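PDB 3S9V: abietadiene synthase, chloroplastic from Abies grandis, which belongs to the terpene synthase family of plants and folds into a large, mainly helical chain with an N-terminal domain and a metal-binding domain. Local coordinates for residues A56-W61 with L229-S234; D319-A324 with M366-R371. All coordinates share one frame; numbering follows the deposited sequence.

Both contacts join the start of a helix to another helix of this mainly helical chain, and both starts are capped by a side chain. The centre of contact 1 is about 32 Å, and that of contact 2 about 10 Å, from the centre of the chain. The two centres are about 26 Å apart, but the nearest atoms come to about 9 Å without touching. Trp311 touches both: its NE1 is hydrogen-bonded to Ser230 OG in contact 1, and its side chain touches Asp319 in contact 2. Residues 319-322 read Asp-Ile-Asp-Asp, the signature of class II terpene cyclases, so contact 2 probably borders an active site.

Contact 1. Residues A56-W61 with L229-S234; sequences AYDTAW and LSSPAS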
loop_
_atom_site.group_PDB
_atom_site.type_symbol
_atom_site.label_atom_id
_atom_site.label_comp_id
_atom_site.label_asym_id
_atom_site.label_seq_id
_atom_site.Cartn_x
_atom_site.Cartn_y
_atom_site.Cartn_z
ATOM N N ALA A 56 0.703 31.333 -2.634
ATOM C CA ALA A 56 0.628 32.780 -2.564
ATOM C C ALA A 56 1.434 33.282 -1.368
ATOM O O ALA A 56 2.154 34.277 -1.461
ATOM C CB ALA A 56 -0.821 33.220 -2.457
ATOM N N TYR A 57 1.327 32.576 -0.252
ATOM C CA TYR A 57 2.039 32.956 0.967
ATOM C C TYR A 57 3.562 32.990 0.780
ATOM O O TYR A 57 4.214 33.979 1.110
ATOM C CB TYR A 57 1.682 31.982 2.091
ATOM C CG TYR A 57 2.573 32.079 3.305
ATOM C CD1 TYR A 57 2.372 33.065 4.270
ATOM C CD2 TYR A 57 3.631 31.197 3.477
ATOM C CE1 TYR A 57 3.207 33.163 5.377
ATOM C CE2 TYR A 57 4.466 31.286 4.570
ATOM C CZ TYR A 57 4.252 32.271 5.514
ATOM O OH TYR A 57 5.103 32.366 6.578
ATOM N N ASP A 58 4.127 31.908 0.258
ATOM C CA ASP A 58 5.569 31.833 0.046
ATOM C C ASP A 58 6.016 32.803 -1.029
ATOM O O ASP A 58 7.083 33.410 -0.929
ATOM C CB ASP A 58 5.974 30.414 -0.340
ATOM C CG ASP A 58 5.889 29.449 0.825
ATOM O OD1 ASP A 58 6.939 29.149 1.440
ATOM O OD2 ASP A 58 4.767 28.999 1.131
ATOM N N THR A 59 5.194 32.960 -2.056
ATOM C CA THR A 59 5.536 33.868 -3.129
ATOM C C THR A 59 5.623 35.275 -2.570
ATOM O O THR A 59 6.511 36.046 -2.938
ATOM C CB THR A 59 4.492 33.797 -4.238
ATOM O OG1 THR A 59 4.428 32.450 -4.714
ATOM C CG2 THR A 59 4.855 34.723 -5.382
ATOM N N ALA A 60 4.713 35.598 -1.658
ATOM C CA ALA A 60 4.702 36.914 -1.037
ATOM C C ALA A 60 6.018 37.153 -0.290
ATOM O O ALA A 60 6.540 38.269 -0.285
ATOM C CB ALA A 60 3.527 37.030 -0.080
ATOM N N TRP A 61 6.559 36.109 0.332
ATOM C CA TRP A 61 7.814 36.254 1.063
ATOM C C TRP A 61 9.004 36.421 0.128
ATOM O O TRP A 61 9.911 37.206 0.403
ATOM C CB TRP A 61 8.039 35.071 2.013
ATOM C CG TRP A 61 7.357 35.276 3.339
ATOM C CD1 TRP A 61 6.097 34.876 3.688
ATOM C CD2 TRP A 61 7.871 36.016 4.461
ATOM N NE1 TRP A 61 5.795 35.323 4.957
ATOM C CE2 TRP A 61 6.864 36.025 5.453
ATOM C CE3 TRP A 61 9.085 36.674 4.720
ATOM C CZ2 TRP A 61 7.029 36.665 6.685
ATOM C CZ3 TRP A 61 9.252 37.320 5.958
ATOM C CH2 TRP A 61 8.228 37.307 6.920
ATOM N N LEU A 229 14.965 23.575 5.213
ATOM C CA LEU A 229 13.916 22.561 5.228
ATOM C C LEU A 229 12.954 22.666 4.052
ATOM O O LEU A 229 11.747 22.464 4.197
ATOM C CB LEU A 229 13.139 22.578 6.545
ATOM C CG LEU A 229 13.216 21.159 7.117
ATOM C CD1 LEU A 229 14.084 21.173 8.346
ATOM C CD2 LEU A 229 11.840 20.623 7.422
ATOM N N SER A 230 13.518 22.995 2.894
ATOM C CA SER A 230 12.806 23.121 1.624
ATOM C C SER A 230 11.762 24.219 1.515
ATOM O O SER A 230 11.062 24.301 0.503
ATOM C CB SER A 230 12.167 21.783 1.245
ATOM O OG SER A 230 10.960 21.564 1.943
ATOM N N SER A 231 11.667 25.072 2.531
ATOM C CA SER A 231 10.684 26.156 2.529
ATOM C C SER A 231 11.186 27.460 1.896
ATOM O O SER A 231 12.147 28.061 2.371
ATOM C CB SER A 231 10.231 26.430 3.965
ATOM O OG SER A 231 9.456 27.611 4.041
ATOM N N PRO A 232 10.538 27.917 0.812
ATOM C CA PRO A 232 10.943 29.158 0.137
ATOM C C PRO A 232 10.816 30.407 1.014
ATOM O O PRO A 232 11.700 31.263 1.016
ATOM C CB PRO A 232 10.004 29.209 -1.062
ATOM C CG PRO A 232 9.790 27.767 -1.363
ATOM C CD PRO A 232 9.535 27.205 0.006
ATOM N N ALA A 233 9.708 30.527 1.742
ATOM C CA ALA A 233 9.509 31.685 2.605
ATOM C C ALA A 233 10.558 31.680 3.717
ATOM O O ALA A 233 11.110 32.718 4.077
ATOM C CB ALA A 233 8.104 31.667 3.207
ATOM N N SER A 234 10.838 30.498 4.247
ATOM C CA SER A 234 11.815 30.364 5.315
ATOM C C SER A 234 13.199 30.753 4.804
ATOM O O SER A 234 13.959 31.441 5.480
ATOM C CB SER A 234 11.825 28.922 5.828
ATOM O OG SER A 234 12.392 28.846 7.123
HETATM O O HOH W 1 6.998 27.433 3.484
#
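Asp58 keeps CG beside its own backbone N and anti to the carbonyl carbon (chi1 -72°), which extends its carboxylate to the start of helix 232-242. There Ala233 N donates to Asp58 OD1 over 3.1 Å, with 152° at the hydrogen, meeting the oxygen on its anti side. The N-H groups of a first helical turn lack backbone acceptors, and a short acidic side chain fits that need; the helix end would in turn tend to stabilise the carboxylate. Ser231, the N-cap, turns OG anti to its backbone N (chi1 170°) and accepts from Ser234 N at 3.2 Å. A water links the two groups, donating to Asp58 OD1 at 2.7 Å and accepting from Ser231 OG. Asp58 OD2 is held by Ser55 OG. Residues 55-61 spell Ser-Ala-Tyr-Asp-Thr-Ala-Trp, a sequence familiar from plant diterpene synthases, and here its helix packs against the head of another in an all-helical domain. The methyl of Ala233 enters among three side chains: its CB is 3.3 Å from Asp58 OD1, 3.6 Å from Trp61 CB and 3.9 Å from Tyr57 CE2, close quarters that suit alanine. The indole also sets its CD1 3.6 Å above one face of the Tyr57 ring, toward the rim, while Tyr57 OH bonds to Glu207. Pro232, which needs no N-H acceptor, begins the helix and brings CD to 3.5 Å from Asp58 OD1.

Contact 2. Residues D319-A324 with M366-R371; sequences DIDDTA and MLNVNR
The carboxylate of Asp321 and the amide of Asn368 lie nearly coplanar, their planes 24° apart, with Asp321 OD1 tilted 18° from the amide plane of Asn368. Asn368 ND2 donates to Asp321 OD1 at 2.7 Å, and OD1 receives it on its syn lone pair, on the side of the other carboxylate oxygen. With CG anti to its backbone N, Asp321 swings its tip toward the neighbouring helix although its CB sets out across it. The other end of the amide is engaged too: Asn368 OD1 takes a longer bond of 3.3 Å from Arg371 NH1 and lies at the edge of the guanidinium, in its plane. Asparagine suits this place because it can give at one end and accept at the other, and the arginine would be expected to polarise it into a stronger donor. Arg371 NH2 is itself paired with Asp278 in a salt bridge.

Beside this polar pair the helices touch through hydrocarbon. Val369 CG2 fits against Ile320, 3.5 Å from both CG1 and CD1, the two side chains crossing at about a right angle. Ala324, small enough for a close approach, puts CB 3.8 Å from Val369 CA. The axes of 320-324 and 366-371 approach to 8.6 Å, at 26°, in nearly the same direction. Asp319 is the N-cap of helix 320-332, its OD2 accepting from Asp322 N at 2.9 Å, and the backbone O of Asp319 accepts from both N and OG1 of Thr323. The capped turn carries Asp-Ile-Asp-Asp, the DXDD motif of class II terpene cyclases.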
loop_
_atom_site.group_PDB
_atom_site.type_symbol
_atom_site.label_atom_id
_atom_site.label_comp_id
_atom_site.label_asym_id
_atom_site.label_seq_id
_atom_site.Cartn_x
_atom_site.Cartn_y
_atom_site.Cartn_z
ATOM N N ASP A 319 11.941 11.515 6.785
ATOM C CA ASP A 319 10.666 11.379 7.483
ATOM C C ASP A 319 10.187 9.941 7.339
ATOM O O ASP A 319 10.406 9.302 6.310
ATOM C CB ASP A 319 9.619 12.346 6.934
ATOM C CG ASP A 319 9.167 11.991 5.542
ATOM O OD1 ASP A 319 9.933 12.232 4.588
ATOM O OD2 ASP A 319 8.044 11.467 5.406
ATOM N N ILE A 320 9.525 9.439 8.374
ATOM C CA ILE A 320 9.055 8.066 8.377
ATOM C C ILE A 320 8.074 7.733 7.250
ATOM O O ILE A 320 8.035 6.598 6.783
ATOM C CB ILE A 320 8.415 7.713 9.735
ATOM C CG1 ILE A 320 8.491 6.204 9.968
ATOM C CG2 ILE A 320 6.969 8.189 9.776
ATOM C CD1 ILE A 320 8.064 5.787 11.358
ATOM N N ASP A 321 7.298 8.715 6.800
ATOM C CA ASP A 321 6.323 8.464 5.741
ATOM C C ASP A 321 7.007 8.135 4.415
ATOM O O ASP A 321 6.729 7.097 3.827
ATOM C CB ASP A 321 5.383 9.670 5.575
ATOM C CG ASP A 321 4.012 9.280 5.014
ATOM O OD1 ASP A 321 3.765 8.071 4.764
ATOM O OD2 ASP A 321 3.175 10.193 4.831
ATOM N N ASP A 322 7.895 9.014 3.948
ATOM C CA ASP A 322 8.611 8.777 2.694
ATOM C C ASP A 322 9.531 7.560 2.812
ATOM O O ASP A 322 9.714 6.813 1.848
ATOM C CB ASP A 322 9.474 9.981 2.307
ATOM C CG ASP A 322 8.661 11.158 1.816
ATOM O OD1 ASP A 322 8.360 12.055 2.630
ATOM O OD2 ASP A 322 8.315 11.183 0.614
ATOM N N THR A 323 10.122 7.377 3.988
ATOM C CA THR A 323 11.031 6.258 4.216
ATOM C C THR A 323 10.290 4.930 4.239
ATOM O O THR A 323 10.753 3.949 3.669
ATOM C CB THR A 323 11.804 6.418 5.536
ATOM O OG1 THR A 323 12.588 7.614 5.481
ATOM C CG2 THR A 323 12.723 5.224 5.756
ATOM N N ALA A 324 9.140 4.899 4.896
ATOM C CA ALA A 324 8.344 3.681 4.955
ATOM C C ALA A 324 7.795 3.340 3.564
ATOM O O ALA A 324 7.774 2.175 3.176
ATOM C CB ALA A 324 7.205 3.847 5.947
ATOM N N MET A 366 1.307 6.734 10.064
ATOM C CA MET A 366 1.359 5.468 10.794
ATOM C C MET A 366 0.793 4.389 9.884
ATOM O O MET A 366 1.215 3.237 9.947
ATOM C CB MET A 366 0.563 5.513 12.114
ATOM C CG MET A 366 1.224 6.305 13.256
ATOM S SD MET A 366 2.897 5.763 13.743
ATOM C CE MET A 366 3.888 6.731 12.632
ATOM N N LEU A 367 -0.153 4.770 9.025
ATOM C CA LEU A 367 -0.742 3.806 8.107
ATOM C C LEU A 367 0.284 3.285 7.098
ATOM O O LEU A 367 0.385 2.076 6.884
ATOM C CB LEU A 367 -1.930 4.408 7.352
ATOM C CG LEU A 367 -2.451 3.495 6.233
ATOM C CD1 LEU A 367 -2.809 2.133 6.809
ATOM C CD2 LEU A 367 -3.661 4.120 5.553
ATOM N N ASN A 368 1.039 4.182 6.472
ATOM C CA ASN A 368 2.037 3.727 5.508
ATOM C C ASN A 368 3.135 2.923 6.196
ATOM O O ASN A 368 3.718 2.010 5.602
ATOM C CB ASN A 368 2.621 4.913 4.736
ATOM C CG ASN A 368 1.607 5.535 3.788
ATOM O OD1 ASN A 368 0.893 4.821 3.080
ATOM N ND2 ASN A 368 1.539 6.864 3.766
ATOM N N VAL A 369 3.402 3.252 7.456
ATOM C CA VAL A 369 4.400 2.534 8.228
ATOM C C VAL A 369 3.852 1.135 8.512
ATOM O O VAL A 369 4.592 0.154 8.478
ATOM C CB VAL A 369 4.710 3.250 9.578
ATOM C CG1 VAL A 369 5.545 2.348 10.477
ATOM C CG2 VAL A 369 5.457 4.551 9.322
ATOM N N ASN A 370 2.553 1.039 8.782
ATOM C CA ASN A 370 1.930 -0.257 9.068
ATOM C C ASN A 370 1.969 -1.186 7.854
ATOM O O ASN A 370 2.282 -2.371 7.977
ATOM C CB ASN A 370 0.479 -0.073 9.544
ATOM C CG ASN A 370 -0.237 -1.400 9.767
ATOM O OD1 ASN A 370 -0.775 -1.995 8.838
ATOM N ND2 ASN A 370 -0.230 -1.873 11.007
ATOM N N ARG A 371 1.651 -0.648 6.684
ATOM C CA ARG A 371 1.687 -1.435 5.456
ATOM C C ARG A 371 3.106 -1.971 5.256
ATOM O O ARG A 371 3.302 -3.135 4.909
ATOM C CB ARG A 371 1.281 -0.570 4.254
ATOM C CG ARG A 371 -0.176 -0.118 4.278
ATOM C CD ARG A 371 -0.427 0.963 3.240
ATOM N NE ARG A 371 -0.318 0.439 1.885
ATOM C CZ ARG A 371 -0.014 1.166 0.818
ATOM N NH1 ARG A 371 0.222 2.469 0.930
ATOM N NH2 ARG A 371 0.064 0.581 -0.367
#